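Local coordinates for protein hypothetical NUDIX hydrolase (Listeria monocytogenes, PDB 3SON) that probably hydrolyses nucleoside diphosphate-linked substrates as a member of the Nudix family, although its own substrate is not established, at residues A[6-12]-A[35-40]; A[22-28]-A[109-115]; A[56-61]-A[103-107]; A[66-70]-A[145-149]. All coordinates share one frame. Where two conformers were deposited one is given. Numbering follows the deposited sequence.

Interaction 1 (A[6-12]-A[35-40]); sequences FQVLVIP and FVAGGG. With CA (calcium ion), chain C.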
loop_
_atom_site.group_PDB
_atom_site.type_symbol
_atom_site.label_atom_id
_atom_site.label_comp_id
_atom_site.label_asym_id
_atom_site.label_seq_id
_atom_site.Cartn_x
_atom_site.Cartn_y
_atom_site.Cartn_z
ATOM N N PHE A 6 13.542 -3.350 -5.229
ATOM C CA PHE A 6 12.577 -3.277 -4.150
ATOM C C PHE A 6 12.980 -2.154 -3.273
ATOM O O PHE A 6 14.113 -1.693 -3.356
ATOM C CB PHE A 6 12.584 -4.584 -3.331
ATOM C CG PHE A 6 13.940 -4.893 -2.654
ATOM C CD1 PHE A 6 14.257 -4.342 -1.409
ATOM C CD2 PHE A 6 14.839 -5.745 -3.244
ATOM C CE1 PHE A 6 15.461 -4.621 -0.768
ATOM C CE2 PHE A 6 16.066 -6.050 -2.628
ATOM C CZ PHE A 6 16.379 -5.468 -1.394
ATOM N N GLN A 7 12.097 -1.798 -2.337
ATOM C CA GLN A 7 12.291 -0.761 -1.374
ATOM C C GLN A 7 12.083 -1.294 0.042
ATOM O O GLN A 7 11.400 -2.308 0.251
ATOM C CB GLN A 7 11.236 0.325 -1.568
ATOM C CG GLN A 7 11.497 1.252 -2.742
ATOM C CD GLN A 7 12.539 2.275 -2.431
ATOM O OE1 GLN A 7 12.456 3.011 -1.438
ATOM N NE2 GLN A 7 13.546 2.306 -3.233
ATOM N N VAL A 8 12.718 -0.659 0.985
ATOM C CA VAL A 8 12.443 -0.947 2.352
ATOM C C VAL A 8 11.938 0.289 3.090
ATOM O O VAL A 8 12.219 1.470 2.683
ATOM C CB VAL A 8 13.633 -1.646 3.087
ATOM C CG1 VAL A 8 14.176 -2.902 2.322
ATOM C CG2 VAL A 8 14.804 -0.660 3.319
ATOM N N LEU A 9 11.120 0.033 4.107
ATOM C CA LEU A 9 10.663 1.047 5.038
ATOM C C LEU A 9 11.076 0.552 6.421
ATOM O O LEU A 9 10.988 -0.647 6.722
ATOM C CB LEU A 9 9.150 1.267 4.959
ATOM C CG LEU A 9 8.545 2.397 5.800
ATOM C CD1 LEU A 9 8.569 3.693 5.008
ATOM C CD2 LEU A 9 7.117 2.034 6.199
ATOM N N VAL A 10 11.582 1.458 7.237
ATOM C CA VAL A 10 11.985 1.109 8.620
ATOM C C VAL A 10 11.486 2.136 9.643
ATOM O O VAL A 10 11.764 3.331 9.504
ATOM C CB VAL A 10 13.503 1.005 8.754
ATOM C CG1 VAL A 10 13.867 0.533 10.127
ATOM C CG2 VAL A 10 14.103 0.090 7.694
ATOM N N ILE A 11 10.698 1.667 10.627
ATOM C CA ILE A 11 10.056 2.523 11.611
ATOM C C ILE A 11 10.852 2.430 12.902
ATOM O O ILE A 11 10.890 1.378 13.526
ATOM C CB ILE A 11 8.609 2.073 11.897
ATOM C CG1 ILE A 11 7.771 2.097 10.610
ATOM C CG2 ILE A 11 7.914 2.938 13.000
ATOM C CD1 ILE A 11 6.378 1.532 10.785
ATOM N N PRO A 12 11.511 3.518 13.310
ATOM C CA PRO A 12 12.185 3.475 14.643
ATOM C C PRO A 12 11.153 3.578 15.762
ATOM O O PRO A 12 10.100 4.219 15.579
ATOM C CB PRO A 12 13.026 4.764 14.638
ATOM C CG PRO A 12 12.954 5.285 13.249
ATOM C CD PRO A 12 11.623 4.853 12.717
ATOM N N PHE A 35 9.455 7.880 7.337
ATOM C CA PHE A 35 10.298 6.904 7.999
ATOM C C PHE A 35 11.611 6.691 7.225
ATOM O O PHE A 35 11.869 7.409 6.257
ATOM C CB PHE A 35 9.532 5.585 8.195
ATOM C CG PHE A 35 8.322 5.697 9.112
ATOM C CD1 PHE A 35 8.446 6.159 10.389
ATOM C CD2 PHE A 35 7.056 5.199 8.714
ATOM C CE1 PHE A 35 7.323 6.202 11.249
ATOM C CE2 PHE A 35 5.930 5.288 9.531
ATOM C CZ PHE A 35 6.060 5.787 10.807
ATOM N N VAL A 36 12.480 5.837 7.764
ATOM C CA VAL A 36 13.688 5.418 7.098
ATOM C C VAL A 36 13.253 4.712 5.810
ATOM O O VAL A 36 12.340 3.891 5.815
ATOM C CB VAL A 36 14.539 4.500 8.007
ATOM C CG1 VAL A 36 15.656 3.764 7.242
ATOM C CG2 VAL A 36 15.116 5.246 9.153
ATOM N N ALA A 37 13.865 5.048 4.675
ATOM C CA ALA A 37 13.435 4.419 3.395
ATOM C C ALA A 37 14.620 4.298 2.467
ATOM O O ALA A 37 15.507 5.179 2.458
ATOM C CB ALA A 37 12.332 5.245 2.719
ATOM N N GLY A 38 14.639 3.265 1.651
ATOM C CA GLY A 38 15.696 3.146 0.669
ATOM C C GLY A 38 15.518 1.961 -0.222
ATOM O O GLY A 38 14.818 1.030 0.127
ATOM N N GLY A 39 16.300 1.882 -1.277
ATOM C CA GLY A 39 16.184 0.785 -2.192
ATOM C C GLY A 39 17.303 -0.251 -2.076
ATOM O O GLY A 39 18.416 0.039 -1.585
ATOM N N GLY A 40 16.991 -1.468 -2.523
ATOM C CA GLY A 40 17.943 -2.526 -2.576
ATOM C C GLY A 40 19.052 -2.179 -3.498
ATOM O O GLY A 40 18.819 -1.589 -4.574
HETATM CA CA CA C . 17.604 6.153 2.314
HETATM O O HOH W 1 19.678 6.280 1.766
HETATM O O HOH W 2 16.419 6.729 -0.006
#

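Interaction 2 (A[22-28]-A[109-115]); sequences FGVLHRT and EHSELRW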
loop_
_atom_site.group_PDB
_atom_site.type_symbol
_atom_site.label_atom_id
_atom_site.label_comp_id
_atom_site.label_asym_id
_atom_site.label_seq_id
_atom_site.Cartn_x
_atom_site.Cartn_y
_atom_site.Cartn_z
ATOM N N PHE A 22 7.305 6.693 18.572
ATOM C CA PHE A 22 7.680 6.341 17.231
ATOM C C PHE A 22 8.444 7.520 16.625
ATOM O O PHE A 22 8.119 8.705 16.865
ATOM C CB PHE A 22 6.418 6.019 16.425
ATOM C CG PHE A 22 5.615 4.895 17.013
ATOM C CD1 PHE A 22 5.996 3.595 16.748
ATOM C CD2 PHE A 22 4.571 5.122 17.877
ATOM C CE1 PHE A 22 5.345 2.536 17.317
ATOM C CE2 PHE A 22 3.862 4.063 18.420
ATOM C CZ PHE A 22 4.284 2.773 18.176
ATOM N N GLY A 23 9.480 7.173 15.900
ATOM C CA GLY A 23 10.404 8.115 15.374
ATOM C C GLY A 23 10.051 8.518 13.926
ATOM O O GLY A 23 9.945 7.685 13.041
ATOM N N VAL A 24 9.716 9.789 13.732
ATOM C CA VAL A 24 9.445 10.276 12.381
ATOM C C VAL A 24 10.476 11.320 12.024
ATOM O O VAL A 24 10.932 12.065 12.879
ATOM C CB VAL A 24 8.047 10.882 12.231
ATOM C CG1 VAL A 24 6.986 9.863 12.609
ATOM C CG2 VAL A 24 7.847 12.088 13.159
ATOM N N LEU A 25 10.767 11.412 10.725
ATOM C CA LEU A 25 11.851 12.265 10.198
ATOM C C LEU A 25 11.297 13.325 9.323
ATOM O O LEU A 25 10.493 13.029 8.457
ATOM C CB LEU A 25 12.836 11.415 9.395
ATOM C CG LEU A 25 13.574 10.275 10.140
ATOM C CD1 LEU A 25 14.234 9.295 9.163
ATOM C CD2 LEU A 25 14.662 10.824 11.048
ATOM N N HIS A 26 11.724 14.563 9.561
ATOM C CA HIS A 26 11.294 15.635 8.760
ATOM C C HIS A 26 12.362 15.902 7.741
ATOM O O HIS A 26 13.551 15.908 8.057
ATOM C CB HIS A 26 11.066 16.828 9.610
ATOM C CG HIS A 26 10.440 17.947 8.861
ATOM N ND1 HIS A 26 11.179 18.972 8.353
ATOM C CD2 HIS A 26 9.116 18.217 8.567
ATOM C CE1 HIS A 26 10.351 19.818 7.693
ATOM N NE2 HIS A 26 9.087 19.375 7.842
ATOM N N ARG A 27 11.951 16.054 6.479
ATOM C CA ARG A 27 12.919 16.305 5.426
ATOM C C ARG A 27 13.534 17.740 5.418
ATOM O O ARG A 27 12.891 18.765 5.774
ATOM C CB ARG A 27 12.302 16.049 4.060
ATOM C CG ARG A 27 12.065 14.558 3.794
ATOM C CD ARG A 27 11.765 14.365 2.306
ATOM N NE ARG A 27 12.900 14.682 1.411
ATOM C CZ ARG A 27 13.862 13.827 1.137
ATOM N NH1 ARG A 27 13.893 12.632 1.738
ATOM N NH2 ARG A 27 14.851 14.163 0.299
ATOM N N THR A 28 14.803 17.806 5.056
ATOM C CA THR A 28 15.460 19.126 4.911
ATOM C C THR A 28 14.870 19.957 3.795
ATOM O O THR A 28 14.684 21.204 3.961
ATOM C CB THR A 28 17.001 18.974 4.747
ATOM O OG1 THR A 28 17.511 18.330 5.921
ATOM C CG2 THR A 28 17.690 20.371 4.522
ATOM N N GLU A 109 19.818 14.757 4.748
ATOM C CA GLU A 109 18.501 14.610 4.123
ATOM C C GLU A 109 17.355 15.046 5.061
ATOM O O GLU A 109 16.301 15.375 4.569
ATOM C CB GLU A 109 18.272 13.136 3.734
ATOM C CG GLU A 109 17.180 12.974 2.682
ATOM C CD GLU A 109 17.192 11.604 2.012
ATOM O OE1 GLU A 109 18.199 11.270 1.348
ATOM O OE2 GLU A 109 16.184 10.875 2.141
ATOM N N HIS A 110 17.616 15.066 6.375
ATOM C CA HIS A 110 16.631 15.335 7.413
ATOM C C HIS A 110 16.975 16.449 8.364
ATOM O O HIS A 110 18.165 16.699 8.683
ATOM C CB HIS A 110 16.339 14.021 8.221
ATOM C CG HIS A 110 15.801 12.917 7.353
ATOM N ND1 HIS A 110 16.497 11.799 7.132
ATOM C CD2 HIS A 110 14.655 12.802 6.610
ATOM C CE1 HIS A 110 15.840 11.029 6.279
ATOM N NE2 HIS A 110 14.723 11.633 5.955
ATOM N N SER A 111 15.931 17.129 8.855
ATOM C CA SER A 111 16.070 18.281 9.763
ATOM C C SER A 111 15.703 17.994 11.211
ATOM O O SER A 111 16.002 18.780 12.075
ATOM C CB SER A 111 15.208 19.452 9.297
ATOM O OG SER A 111 13.818 19.186 9.329
ATOM N N GLU A 112 15.075 16.879 11.435
ATOM C CA GLU A 112 14.582 16.556 12.749
ATOM C C GLU A 112 14.172 15.084 12.772
ATOM O O GLU A 112 13.571 14.591 11.826
ATOM C CB GLU A 112 13.392 17.505 13.121
ATOM C CG GLU A 112 12.603 17.068 14.360
ATOM C CD GLU A 112 11.554 18.019 14.794
ATOM O OE1 GLU A 112 11.402 19.109 14.188
ATOM O OE2 GLU A 112 10.882 17.726 15.822
ATOM N N LEU A 113 14.486 14.411 13.899
ATOM C CA LEU A 113 13.844 13.158 14.294
ATOM C C LEU A 113 12.920 13.577 15.466
ATOM O O LEU A 113 13.399 14.246 16.406
ATOM C CB LEU A 113 14.845 12.169 14.844
ATOM C CG LEU A 113 14.349 10.804 15.437
ATOM C CD1 LEU A 113 13.692 9.954 14.386
ATOM C CD2 LEU A 113 15.411 10.007 16.202
ATOM N N ARG A 114 11.630 13.270 15.364
ATOM C CA ARG A 114 10.698 13.511 16.430
ATOM C C ARG A 114 10.094 12.199 16.937
ATOM O O ARG A 114 9.629 11.356 16.159
ATOM C CB ARG A 114 9.612 14.480 15.926
ATOM C CG ARG A 114 8.735 15.051 17.039
ATOM C CD ARG A 114 7.558 15.784 16.402
ATOM N NE ARG A 114 7.939 17.123 15.941
ATOM C CZ ARG A 114 7.115 18.017 15.390
ATOM N NH1 ARG A 114 5.820 17.769 15.229
ATOM N NH2 ARG A 114 7.580 19.214 15.027
ATOM N N TRP A 115 10.137 12.042 18.253
ATOM C CA TRP A 115 9.602 10.879 18.958
ATOM C C TRP A 115 8.200 11.249 19.399
ATOM O O TRP A 115 8.002 12.216 20.184
ATOM C CB TRP A 115 10.466 10.604 20.183
ATOM C CG TRP A 115 11.774 10.040 19.841
ATOM C CD1 TRP A 115 13.008 10.616 19.987
ATOM C CD2 TRP A 115 12.020 8.759 19.229
ATOM N NE1 TRP A 115 14.001 9.789 19.508
ATOM C CE2 TRP A 115 13.450 8.659 19.027
ATOM C CE3 TRP A 115 11.208 7.715 18.799
ATOM C CZ2 TRP A 115 14.043 7.547 18.432
ATOM C CZ3 TRP A 115 11.815 6.629 18.170
ATOM C CH2 TRP A 115 13.203 6.524 18.043
#

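Interaction 3 (A[56-61]-A[103-107]); sequences EELNLD and QVTLS. With CA (calcium ion), chain C.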
loop_
_atom_site.group_PDB
_atom_site.type_symbol
_atom_site.label_atom_id
_atom_site.label_comp_id
_atom_site.label_asym_id
_atom_site.label_seq_id
_atom_site.Cartn_x
_atom_site.Cartn_y
_atom_site.Cartn_z
ATOM N N GLU A 56 22.671 4.249 7.635
ATOM C CA GLU A 56 22.973 5.445 6.899
ATOM C C GLU A 56 22.153 6.612 7.468
ATOM O O GLU A 56 22.682 7.684 7.732
ATOM C CB GLU A 56 22.678 5.286 5.390
ATOM C CG GLU A 56 23.549 4.241 4.657
ATOM C CD GLU A 56 23.234 4.103 3.145
ATOM O OE1 GLU A 56 22.212 4.680 2.687
ATOM O OE2 GLU A 56 24.019 3.416 2.410
ATOM N N GLU A 57 20.873 6.393 7.708
ATOM C CA GLU A 57 20.025 7.529 8.071
ATOM C C GLU A 57 20.122 7.971 9.521
ATOM O O GLU A 57 19.879 9.147 9.807
ATOM C CB GLU A 57 18.565 7.248 7.693
ATOM C CG GLU A 57 18.356 7.079 6.186
ATOM C CD GLU A 57 16.909 7.182 5.775
ATOM O OE1 GLU A 57 16.107 7.783 6.540
ATOM O OE2 GLU A 57 16.547 6.661 4.696
ATOM N N LEU A 58 20.423 7.044 10.434
ATOM C CA LEU A 58 20.487 7.302 11.883
ATOM C C LEU A 58 21.895 7.301 12.504
ATOM O O LEU A 58 22.059 7.556 13.702
ATOM C CB LEU A 58 19.535 6.282 12.612
ATOM C CG LEU A 58 18.151 6.207 12.021
ATOM C CD1 LEU A 58 17.323 5.153 12.737
ATOM C CD2 LEU A 58 17.430 7.536 12.100
ATOM N N ASN A 59 22.902 7.117 11.645
ATOM C CA ASN A 59 24.315 7.077 12.003
ATOM C C ASN A 59 24.594 6.232 13.248
ATOM O O ASN A 59 25.170 6.695 14.229
ATOM C CB ASN A 59 24.860 8.498 12.081
ATOM C CG ASN A 59 24.963 9.132 10.709
ATOM O OD1 ASN A 59 25.773 8.718 9.879
ATOM N ND2 ASN A 59 24.094 10.088 10.431
ATOM N N LEU A 60 24.173 4.982 13.177
ATOM C CA LEU A 60 24.226 4.058 14.324
ATOM C C LEU A 60 25.468 3.175 14.283
ATOM O O LEU A 60 25.935 2.839 13.214
ATOM C CB LEU A 60 23.036 3.088 14.305
ATOM C CG LEU A 60 21.583 3.536 14.200
ATOM C CD1 LEU A 60 20.686 2.338 13.838
ATOM C CD2 LEU A 60 21.144 4.186 15.496
ATOM N N ASP A 61 25.952 2.752 15.451
ATOM C CA ASP A 61 26.984 1.693 15.534
ATOM C C ASP A 61 26.486 0.399 14.817
ATOM O O ASP A 61 25.474 0.429 14.115
ATOM C CB ASP A 61 27.357 1.423 16.998
ATOM C CG ASP A 61 26.175 0.934 17.828
ATOM O OD1 ASP A 61 25.768 1.664 18.758
ATOM O OD2 ASP A 61 25.648 -0.166 17.548
ATOM N N GLN A 103 22.368 8.156 20.782
ATOM C CA GLN A 103 23.439 8.038 19.819
ATOM C C GLN A 103 23.031 8.405 18.394
ATOM O O GLN A 103 23.884 8.508 17.519
ATOM C CB GLN A 103 23.981 6.622 19.806
ATOM C CG GLN A 103 24.666 6.238 21.102
ATOM C CD GLN A 103 25.112 4.799 21.098
ATOM O OE1 GLN A 103 26.153 4.459 20.527
ATOM N NE2 GLN A 103 24.333 3.940 21.744
ATOM N N VAL A 104 21.735 8.550 18.151
ATOM C CA VAL A 104 21.223 8.789 16.835
ATOM C C VAL A 104 21.583 10.202 16.343
ATOM O O VAL A 104 21.416 11.169 17.083
ATOM C CB VAL A 104 19.676 8.627 16.846
ATOM C CG1 VAL A 104 19.096 8.999 15.495
ATOM C CG2 VAL A 104 19.282 7.180 17.240
ATOM N N THR A 105 22.169 10.301 15.167
ATOM C CA THR A 105 22.385 11.617 14.511
ATOM C C THR A 105 21.885 11.465 13.074
ATOM O O THR A 105 21.966 10.389 12.483
ATOM C CB THR A 105 23.871 12.158 14.583
ATOM O OG1 THR A 105 24.771 11.317 13.860
ATOM C CG2 THR A 105 24.408 12.285 16.100
ATOM N N LEU A 106 21.377 12.545 12.496
ATOM C CA LEU A 106 20.767 12.434 11.171
ATOM C C LEU A 106 21.734 12.851 10.062
ATOM O O LEU A 106 22.695 13.502 10.340
ATOM C CB LEU A 106 19.508 13.283 11.130
ATOM C CG LEU A 106 18.450 12.884 12.155
ATOM C CD1 LEU A 106 17.194 13.761 12.084
ATOM C CD2 LEU A 106 18.156 11.413 11.905
ATOM N N SER A 107 21.493 12.324 8.867
ATOM C CA SER A 107 22.176 12.754 7.656
ATOM C C SER A 107 21.603 14.077 7.181
ATOM O O SER A 107 20.573 14.565 7.704
ATOM C CB SER A 107 22.053 11.701 6.550
ATOM O OG SER A 107 20.767 11.664 5.971
HETATM CA CA CA C . 17.604 6.153 2.314
HETATM O O HOH W 1 19.678 6.280 1.766
HETATM O O HOH W 3 18.966 11.071 8.021
HETATM O O HOH W 2 16.419 6.729 -0.006
#

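Interaction 4 (A[66-70]-A[145-149]); sequences MYSLD and DMKAM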
loop_
_atom_site.group_PDB
_atom_site.type_symbol
_atom_site.label_atom_id
_atom_site.label_comp_id
_atom_site.label_asym_id
_atom_site.label_seq_id
_atom_site.Cartn_x
_atom_site.Cartn_y
_atom_site.Cartn_z
HETATM N N MSE A 66 16.450 -5.323 14.948
HETATM C CA MSE A 66 15.507 -5.042 13.877
HETATM C C MSE A 66 14.415 -6.062 13.951
HETATM O O MSE A 66 14.625 -7.171 14.460
HETATM C CB MSE A 66 16.200 -5.114 12.507
HETATM C CG MSE A 66 15.900 -3.876 11.669
HETATM SE SE MSE A 66 17.582 -2.997 11.090
HETATM C CE MSE A 66 18.456 -3.026 12.852
ATOM N N TYR A 67 13.218 -5.678 13.505
ATOM C CA TYR A 67 12.069 -6.566 13.514
ATOM C C TYR A 67 11.361 -6.487 12.201
ATOM O O TYR A 67 11.392 -5.458 11.592
ATOM C CB TYR A 67 11.130 -6.109 14.594
ATOM C CG TYR A 67 11.708 -6.205 15.955
ATOM C CD1 TYR A 67 12.367 -5.129 16.528
ATOM C CD2 TYR A 67 11.608 -7.377 16.681
ATOM C CE1 TYR A 67 12.893 -5.233 17.792
ATOM C CE2 TYR A 67 12.147 -7.496 17.938
ATOM C CZ TYR A 67 12.779 -6.427 18.507
ATOM O OH TYR A 67 13.312 -6.539 19.788
ATOM N N SER A 68 10.743 -7.594 11.788
ATOM C CA SER A 68 9.952 -7.669 10.568
ATOM C C SER A 68 8.484 -7.385 10.744
ATOM O O SER A 68 7.861 -7.751 11.753
ATOM C CB SER A 68 10.065 -9.025 9.963
ATOM O OG SER A 68 11.401 -9.356 9.752
ATOM N N LEU A 69 7.920 -6.726 9.732
ATOM C CA LEU A 69 6.462 -6.471 9.684
ATOM C C LEU A 69 5.892 -7.174 8.450
ATOM O O LEU A 69 6.612 -7.347 7.452
ATOM C CB LEU A 69 6.199 -4.994 9.615
ATOM C CG LEU A 69 6.596 -4.156 10.842
ATOM C CD1 LEU A 69 6.406 -2.678 10.661
ATOM C CD2 LEU A 69 5.797 -4.655 12.057
ATOM N N ASP A 70 4.641 -7.621 8.534
ATOM C CA ASP A 70 3.879 -8.172 7.382
ATOM C C ASP A 70 3.376 -7.121 6.394
ATOM O O ASP A 70 3.113 -7.436 5.252
ATOM C CB ASP A 70 2.667 -8.979 7.866
ATOM C CG ASP A 70 3.037 -10.192 8.637
ATOM O OD1 ASP A 70 3.906 -10.952 8.144
ATOM O OD2 ASP A 70 2.422 -10.409 9.720
ATOM N N ASP A 145 4.131 -9.080 20.628
ATOM C CA ASP A 145 4.071 -10.073 19.542
ATOM C C ASP A 145 4.915 -9.641 18.373
ATOM O O ASP A 145 4.384 -9.241 17.351
ATOM C CB ASP A 145 2.634 -10.172 19.097
ATOM C CG ASP A 145 2.403 -11.322 18.141
ATOM O OD1 ASP A 145 3.323 -12.215 18.024
ATOM O OD2 ASP A 145 1.304 -11.362 17.563
HETATM N N MSE A 146 6.226 -9.676 18.536
HETATM C CA MSE A 146 7.139 -9.095 17.536
HETATM C C MSE A 146 7.818 -10.308 16.881
HETATM O O MSE A 146 7.699 -11.450 17.383
HETATM C CB MSE A 146 8.037 -8.009 18.224
HETATM C CG MSE A 146 7.268 -6.636 18.661
HETATM SE SE MSE A 146 6.872 -5.596 17.137
HETATM C CE MSE A 146 8.548 -4.586 16.971
ATOM N N LYS A 147 8.376 -10.110 15.682
ATOM C CA LYS A 147 9.214 -11.130 15.047
ATOM C C LYS A 147 10.520 -10.516 14.558
ATOM O O LYS A 147 10.532 -9.543 13.818
ATOM C CB LYS A 147 8.485 -11.918 13.938
ATOM C CG LYS A 147 7.589 -11.116 13.039
ATOM C CD LYS A 147 6.821 -11.970 11.999
ATOM C CE LYS A 147 6.593 -11.106 10.742
ATOM N NZ LYS A 147 5.646 -11.678 9.736
ATOM N N ALA A 148 11.654 -11.042 15.006
ATOM C CA ALA A 148 12.958 -10.417 14.674
ATOM C C ALA A 148 13.408 -10.686 13.218
ATOM O O ALA A 148 13.240 -11.794 12.694
ATOM C CB ALA A 148 14.037 -10.838 15.663
HETATM N N MSE A 149 13.965 -9.642 12.580
HETATM C CA MSE A 149 14.383 -9.680 11.165
HETATM C C MSE A 149 15.392 -10.773 10.926
HETATM O O MSE A 149 16.463 -10.759 11.531
HETATM O OXT MSE A 149 15.175 -11.697 10.134
HETATM C CB MSE A 149 15.006 -8.325 10.820
HETATM C CG MSE A 149 15.520 -8.184 9.391
HETATM SE SE MSE A 149 16.137 -6.320 9.068
HETATM C CE MSE A 149 18.035 -6.513 9.587
HETATM O O HOH W 4 7.798 -7.273 14.395
#

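Interaction 1 (A[6-12]-A[35-40])
Segments 6-12 and 35-40 run antiparallel, at 166° with their strand axes 4.6 Å apart. Backbone hydrogen bonds tie Val-8 N to Gly-38 O (2.8 Å), Gly-38 N to Val-8 O (3.2 Å) and Val-10 N to Val-36 O (2.9 Å); the return bond from Val-36 N to Val-10 O (3.1 Å) is bent and weak. Past the Gln-7/Gly-39 pair, Gly-40 N donates to Phe-6 O (3.0 Å). CA-H...O contacts fill the intervening positions, as from Ala-37 CA to Val-8 O (3.3 Å). Apolar packing is densest around Phe-35: Ile-11 CG1 lies over its ring face, 3.7 Å from the centroid, and Leu-9 CD1 meets Phe-35 CB at 3.8 Å. On the Val-8 face, Val-10 CB packs on Val-36 CB (3.7 Å). The glycines leave needed room: a CB on Gly-39 would strike Gln-7 NE2 and one on Gly-40 the Phe-6 ring, whose face receives Gly-40 CA instead. Metal coordination comes from Ala-37 O, 2.3 Å from the calcium ion, with two waters; Glu-53 and Glu-57 of helix 46-58 complete the protein ligands. Ala-37 directly precedes Gly-38, the first glycine of the Nudix box, which runs through helix 46-58; such strand-helix metal sites characterise the fold.

Interaction 2 (A[22-28]-A[109-115])
Most backbone polar groups facing across this antiparallel pair are satisfied by one another. Val-24 and Arg-114 exchange two nearly straight bonds, Val-24 N to Arg-114 O (2.9 Å) and Arg-114 N to Val-24 O (2.8 Å). His-26 N then donates to Glu-112 O (2.9 Å), but His-26 O is taken by Ser-111 N (2.8 Å), because the chain turns a corner at Ser-111. Thr-28 N closes the ladder on Glu-109 O (2.9 Å). This join places strand 110-116 beside strand 20-27 in the mixed sheet of the Nudix fold, while helix 128-142 covers Phe-22. Side chains reinforce the corner: His-26 ND1 donates to Ser-111 OG (2.8 Å), and its NE2 is held by Asp-31. Arg-27 NH1 forms a salt bridge with Glu-109 OE2 (2.9 Å) and also reaches Gln-34, which pairs with His-110 NE2 as well; Arg-27 NE turns to Asp-29. Thr-28 OG1 bonds to Leu-108 O. Within its own strand, Arg-114 NE is bridged to Glu-112 OE2 (3.0 Å). Leu-25 CB sits over the His-110 ring, 3.9 Å from the centroid, and Leu-25 CD2 touches Leu-113 CD1 (3.6 Å). Absence of a side chain at Gly-23 admits the Trp-115 ring, with CZ3 3.3 Å from Gly-23 N.

Interaction 3 (A[56-61]-A[103-107])
Gln-103 opens the 103-107 segment with its CA-to-CB bond directed toward the residues that follow helix 46-58. Val-104 packs on two leucines: its CG1 lies 4.0 Å from Leu-58 CB and its CG2 3.9 Å from Leu-60 CD2. At Thr-105 the backbone is bound in both directions. Thr-105 N donates to Leu-58 O (3.1 Å), and Thr-105 O accepts from Asn-59 ND2 (3.0 Å). Asn-59 leaves the helix with positive phi, at the position of the glycine in the Nudix-box consensus; this turn aims its CA-to-CB bond at the loop. Leu-106 starts away from the helix, yet its CD2 reaches Leu-58 CD2 (3.9 Å) and Glu-57 O (3.5 Å). Ser-107 is joined through water 3, which accepts from Ser-107 N (2.9 Å) and donates to Glu-57 O (2.8 Å). The Glu-57 CA-to-CB bond points away from the loop, and its OE2 binds the calcium ion (2.6 Å), while Glu-56 OE1 receives a bond from metal-bound water 1 (3.1 Å) and its OE2 pairs with Arg-52. The loop runs past the C-terminus of helix 46-58: Leu-106 packs on Leu-25 of strand 20-27 and Leu-113 of strand 110-116, and Leu-97, beyond strand 87-96, touches Leu-58, Leu-60 and Val-104.

Interaction 4 (A[66-70]-A[145-149])
Tyr-67 and Met-146, a selenomethionine, form the apolar centre. Met-146 CE lies over the face of the Tyr-67 ring, 4.1 Å from the centroid, with SE at 5.4 Å and oblique, a Met-aromatic contact carried mainly by the methyl group. Phe-13 of strand 7-15 touches both side chains, and Leu-137 and Leu-141 of helix 128-142 back Met-146. Ala-148 CB comes within 4.3 Å of Tyr-67 CD2. At one end a second apolar pair joins two more selenomethionines, Met-66 CG meeting Met-149 SE at 3.6 Å; Met-149 continues onto Ser-47 and Ala-50 of helix 46-58. Around this packing, two backbone hydrogen bonds enclose the single bridge between Tyr-67 and Ala-148: Met-149 N to Met-66 O (3.2 Å) and Ser-68 N to Lys-147 O (2.8 Å). Water 4 prolongs the link, donating to Ser-68 O (2.7 Å) and accepting from Lys-147 N (3.2 Å). Farthest out, the extended Lys-147 side chain brings NZ to Asp-70 OD1 in a very short salt bridge (2.5 Å), while Asp-70 OD2 pairs with Arg-140. Asp-145 OD2 bonds to Tyr-86 OH of the second subunit, so the tail reaches the dimer contact. With end-to-end directions 108° apart, the segments make a brief backbone bridge, in which the C-terminal tail meets the edge of strand 66-76, whose other edge bonds to strand 87-96 through Tyr-67 and Leu-69 in the Nudix sheet.

Interactions 1 and 2 lie about 14 Å apart between centres and share the mixed sheet: strand 20-27 neighbours both strands of interaction 1, and Pro-12 O probably accepts a hydrogen bond from Gly-23 N (3.0 Å). Interaction 3, about 14 Å and 11 Å centre to centre from interactions 1 and 2, falls between the two segments of interaction 2 along the chain. Interactions 1 and 3 supply Ala-37 and Glu-57 to one calcium ion and share its two waters, so sheet and Nudix helix meet at the metal. Interaction 4 lies about 22 Å centre to centre from interaction 2, across the chain's centre, and brings the C-terminus back onto the sheet, away from the metal.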